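Local coordinates for protein putative esterase (Bacteroides intestinalis DSM 17393, PDB 5VOL) that binds calcium and probably acts as a family 1 carbohydrate esterase that releases ferulic acid from arabinoxylan, at residues L17-Y28 with W106-F116. Residues are numbered along the deposited sequence; the frame is centred on the assembly and turned at random.
Sequences LFSKVLNSKRAY and WKYETFFYTEF
The hairpin of Leu17 to Tyr28 packs its turn and one face against the helix that begins at Tyr108. Strand 17-19 meets helix 108-116 with axes 9.6 Å apart at closest and directions 122° apart. Val21 and Phe111 bring the backbones close, their CA atoms 5.7 Å apart. Asn23 and Ser24 form a G1 beta bulge opposite Ser19.

Glu115 grips this turn with both carboxylate oxygens. Its OE1 accepts from Ser19 OG at 2.5 Å, through the syn lone pair. OE2 takes Lys20 N at 2.9 Å, also syn, and Val21 N more weakly. Ser19 OG in turn accepts from Leu22 N, an ST motif, so the hydroxyl links the carboxylate to the turn. A water bridges Val21 O and Lys107 N.

Leu22 packs between Phe111 and the Trp106 indole. With CG anti to the carbonyl carbon (chi1 -59°), it lays CD2 over the Trp106 face, 4.0 Å from the six-membered ring centroid, while CD1 meets Phe111 CG. Arg26 CG lies over the Phe111 face. Bends at chi2 and chi3 then bring the guanidinium to the Trp106 edge: CZ2 stands over the guanidinium centre, the planes 85° apart. Arg26 NH1 bonds Asn88 O, which also receives Tyr108 OH. With an alanine in place of Arg26, the Phe111 face would probably lose its CG contact, the Trp106 edge its guanidinium, and Asn88 O one of its donors. Further along, the Phe116 edge points to the Tyr28 face, an offset edge-to-face pair with centroids 5.8 Å apart.

The contact lies away from the calcium site. It joins the antiparallel hairpin at one margin of the central sheet to a helix covering that sheet, an arrangement characteristic of the alpha/beta-hydrolase fold.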
# COMPACT_ATOMS: atom_id res chain seq x y z
N LEU C 17 35.00 8.61 -14.24
CA LEU C 17 35.28 9.15 -15.57
C LEU C 17 36.02 10.47 -15.41
O LEU C 17 35.63 11.31 -14.61
CB LEU C 17 33.97 9.36 -16.33
CG LEU C 17 34.09 10.10 -17.65
CD1 LEU C 17 34.95 9.30 -18.63
CD2 LEU C 17 32.72 10.39 -18.21
N PHE C 18 37.10 10.67 -16.16
CA PHE C 18 37.76 11.98 -16.09
C PHE C 18 37.08 12.98 -17.01
O PHE C 18 36.95 12.74 -18.20
CB PHE C 18 39.24 11.90 -16.43
CG PHE C 18 39.92 13.25 -16.36
CD1 PHE C 18 40.28 13.79 -15.14
CD2 PHE C 18 40.13 13.99 -17.52
CE1 PHE C 18 40.88 15.04 -15.07
CE2 PHE C 18 40.74 15.24 -17.45
CZ PHE C 18 41.11 15.77 -16.22
N SER C 19 36.66 14.12 -16.46
CA SER C 19 36.00 15.15 -17.26
C SER C 19 36.97 16.26 -17.65
O SER C 19 37.56 16.91 -16.78
CB SER C 19 34.83 15.74 -16.49
OG SER C 19 34.32 16.90 -17.12
N LYS C 20 37.10 16.49 -18.96
CA LYS C 20 37.88 17.60 -19.50
C LYS C 20 37.13 18.91 -19.30
O LYS C 20 37.73 19.94 -19.01
CB LYS C 20 38.17 17.40 -20.99
CG LYS C 20 39.19 16.32 -21.31
CD LYS C 20 39.19 16.04 -22.81
CE LYS C 20 40.09 14.87 -23.19
NZ LYS C 20 41.53 15.25 -23.20
N VAL C 21 35.80 18.87 -19.46
CA VAL C 21 34.96 20.03 -19.20
C VAL C 21 35.15 20.59 -17.77
O VAL C 21 35.17 21.81 -17.57
CB VAL C 21 33.47 19.71 -19.40
CG1 VAL C 21 32.61 20.85 -18.90
CG2 VAL C 21 33.19 19.42 -20.86
N LEU C 22 35.27 19.70 -16.79
CA LEU C 22 35.34 20.10 -15.38
C LEU C 22 36.76 20.07 -14.84
O LEU C 22 37.01 20.57 -13.75
CB LEU C 22 34.47 19.18 -14.51
CG LEU C 22 32.99 19.12 -14.85
CD1 LEU C 22 32.31 18.03 -13.98
CD2 LEU C 22 32.38 20.48 -14.61
N ASN C 23 37.67 19.46 -15.60
CA ASN C 23 39.02 19.15 -15.12
C ASN C 23 38.98 18.40 -13.79
O ASN C 23 39.63 18.79 -12.81
CB ASN C 23 39.86 20.42 -14.97
CG ASN C 23 41.32 20.10 -14.75
OD1 ASN C 23 41.82 19.10 -15.26
ND2 ASN C 23 42.01 20.93 -13.96
N SER C 24 38.22 17.31 -13.77
CA SER C 24 37.97 16.61 -12.52
C SER C 24 37.59 15.15 -12.78
O SER C 24 36.85 14.86 -13.71
CB SER C 24 36.85 17.34 -11.75
OG SER C 24 36.51 16.68 -10.54
N LYS C 25 38.15 14.25 -11.97
CA LYS C 25 37.67 12.88 -11.92
C LYS C 25 36.24 12.90 -11.37
O LYS C 25 35.99 13.47 -10.31
CB LYS C 25 38.57 12.00 -11.05
CG LYS C 25 39.83 11.52 -11.74
CD LYS C 25 40.77 10.83 -10.75
CE LYS C 25 40.03 9.79 -9.91
NZ LYS C 25 40.92 9.19 -8.86
N ARG C 26 35.31 12.31 -12.10
CA ARG C 26 33.94 12.25 -11.62
C ARG C 26 33.57 10.81 -11.33
O ARG C 26 33.52 9.97 -12.24
CB ARG C 26 32.98 12.87 -12.64
CG ARG C 26 33.00 14.40 -12.68
CD ARG C 26 32.33 15.00 -11.44
NE ARG C 26 33.29 15.36 -10.40
CZ ARG C 26 32.94 15.85 -9.21
NH1 ARG C 26 31.66 15.99 -8.89
NH2 ARG C 26 33.89 16.18 -8.33
N ALA C 27 33.35 10.50 -10.05
CA ALA C 27 32.92 9.17 -9.68
C ALA C 27 31.45 8.97 -10.05
O ALA C 27 30.67 9.92 -10.14
CB ALA C 27 33.13 8.93 -8.19
N TYR C 28 31.07 7.72 -10.25
CA TYR C 28 29.68 7.38 -10.49
C TYR C 28 29.43 5.97 -9.98
O TYR C 28 30.36 5.19 -9.82
CB TYR C 28 29.33 7.49 -11.98
CG TYR C 28 30.05 6.47 -12.84
CD1 TYR C 28 31.28 6.77 -13.42
CD2 TYR C 28 29.50 5.22 -13.09
CE1 TYR C 28 31.94 5.85 -14.21
CE2 TYR C 28 30.15 4.30 -13.87
CZ TYR C 28 31.37 4.62 -14.44
OH TYR C 28 32.02 3.69 -15.22
N TRP C 106 32.35 25.60 -13.40
CA TRP C 106 31.89 24.23 -13.16
C TRP C 106 30.67 23.95 -14.04
O TRP C 106 29.53 24.11 -13.63
CB TRP C 106 31.56 24.05 -11.67
CG TRP C 106 31.37 22.62 -11.23
CD1 TRP C 106 30.18 21.99 -10.95
CD2 TRP C 106 32.40 21.65 -11.01
NE1 TRP C 106 30.42 20.69 -10.56
CE2 TRP C 106 31.77 20.46 -10.60
CE3 TRP C 106 33.79 21.68 -11.13
CZ2 TRP C 106 32.48 19.31 -10.29
CZ3 TRP C 106 34.50 20.54 -10.83
CH2 TRP C 106 33.85 19.37 -10.42
N LYS C 107 30.94 23.54 -15.28
CA LYS C 107 29.90 23.39 -16.27
C LYS C 107 29.40 21.94 -16.21
O LYS C 107 29.69 21.13 -17.08
CB LYS C 107 30.44 23.75 -17.66
CG LYS C 107 31.10 25.13 -17.71
CD LYS C 107 31.11 25.73 -19.11
CE LYS C 107 31.73 24.80 -20.10
NZ LYS C 107 31.32 25.09 -21.51
N TYR C 108 28.66 21.63 -15.15
CA TYR C 108 28.31 20.23 -14.88
C TYR C 108 27.36 19.69 -15.94
O TYR C 108 27.47 18.54 -16.35
CB TYR C 108 27.69 20.08 -13.48
CG TYR C 108 27.63 18.64 -13.03
CD1 TYR C 108 28.70 18.05 -12.36
CD2 TYR C 108 26.52 17.85 -13.30
CE1 TYR C 108 28.65 16.73 -11.95
CE2 TYR C 108 26.46 16.53 -12.91
CZ TYR C 108 27.52 15.97 -12.23
OH TYR C 108 27.47 14.66 -11.83
N GLU C 109 26.44 20.52 -16.40
CA GLU C 109 25.47 20.05 -17.39
C GLU C 109 26.19 19.70 -18.69
O GLU C 109 25.87 18.70 -19.36
CB GLU C 109 24.39 21.10 -17.62
CG GLU C 109 23.20 20.62 -18.47
CD GLU C 109 22.00 21.54 -18.37
OE1 GLU C 109 21.80 22.13 -17.29
OE2 GLU C 109 21.26 21.69 -19.37
N THR C 110 27.17 20.52 -19.06
CA THR C 110 27.92 20.26 -20.28
C THR C 110 28.68 18.96 -20.12
O THR C 110 28.78 18.16 -21.05
CB THR C 110 28.90 21.43 -20.62
OG1 THR C 110 28.15 22.62 -20.89
CG2 THR C 110 29.74 21.08 -21.82
N PHE C 111 29.21 18.73 -18.92
CA PHE C 111 29.86 17.45 -18.61
C PHE C 111 28.85 16.30 -18.75
O PHE C 111 29.15 15.25 -19.33
CB PHE C 111 30.44 17.46 -17.19
CG PHE C 111 30.48 16.09 -16.54
CD1 PHE C 111 31.38 15.13 -16.96
CD2 PHE C 111 29.59 15.77 -15.52
CE1 PHE C 111 31.41 13.88 -16.37
CE2 PHE C 111 29.62 14.54 -14.91
CZ PHE C 111 30.52 13.58 -15.34
N PHE C 112 27.65 16.51 -18.21
CA PHE C 112 26.63 15.45 -18.20
C PHE C 112 26.28 15.01 -19.63
O PHE C 112 26.32 13.83 -19.96
CB PHE C 112 25.37 15.92 -17.47
CG PHE C 112 24.32 14.85 -17.34
CD1 PHE C 112 23.39 14.66 -18.34
CD2 PHE C 112 24.30 14.02 -16.22
CE1 PHE C 112 22.41 13.66 -18.23
CE2 PHE C 112 23.33 13.02 -16.10
CZ PHE C 112 22.39 12.83 -17.11
N TYR C 113 25.95 15.98 -20.47
CA TYR C 113 25.46 15.70 -21.83
C TYR C 113 26.52 15.43 -22.90
O TYR C 113 26.21 14.75 -23.88
CB TYR C 113 24.57 16.84 -22.30
CG TYR C 113 23.27 16.79 -21.58
CD1 TYR C 113 22.30 15.85 -21.92
CD2 TYR C 113 23.03 17.64 -20.51
CE1 TYR C 113 21.11 15.77 -21.22
CE2 TYR C 113 21.84 17.57 -19.81
CZ TYR C 113 20.88 16.63 -20.17
OH TYR C 113 19.71 16.57 -19.47
N THR C 114 27.73 15.96 -22.74
CA THR C 114 28.71 15.77 -23.82
C THR C 114 29.78 14.76 -23.44
O THR C 114 30.49 14.28 -24.31
CB THR C 114 29.42 17.10 -24.22
OG1 THR C 114 30.26 17.53 -23.16
CG2 THR C 114 28.39 18.19 -24.54
N GLU C 115 29.90 14.45 -22.15
CA GLU C 115 30.91 13.49 -21.70
C GLU C 115 30.31 12.28 -20.97
O GLU C 115 30.57 11.12 -21.32
CB GLU C 115 31.93 14.17 -20.79
CG GLU C 115 32.82 15.22 -21.47
CD GLU C 115 33.83 15.82 -20.50
OE1 GLU C 115 33.45 16.18 -19.37
OE2 GLU C 115 35.03 15.91 -20.87
N PHE C 116 29.52 12.55 -19.93
CA PHE C 116 29.03 11.47 -19.07
C PHE C 116 28.04 10.57 -19.80
O PHE C 116 28.25 9.36 -19.87
CB PHE C 116 28.38 12.03 -17.80
CG PHE C 116 28.03 10.98 -16.78
CD1 PHE C 116 29.02 10.25 -16.15
CD2 PHE C 116 26.70 10.72 -16.45
CE1 PHE C 116 28.70 9.28 -15.20
CE2 PHE C 116 26.37 9.75 -15.50
CZ PHE C 116 27.37 9.03 -14.87
O HOH W 1 33.75 23.65 -15.99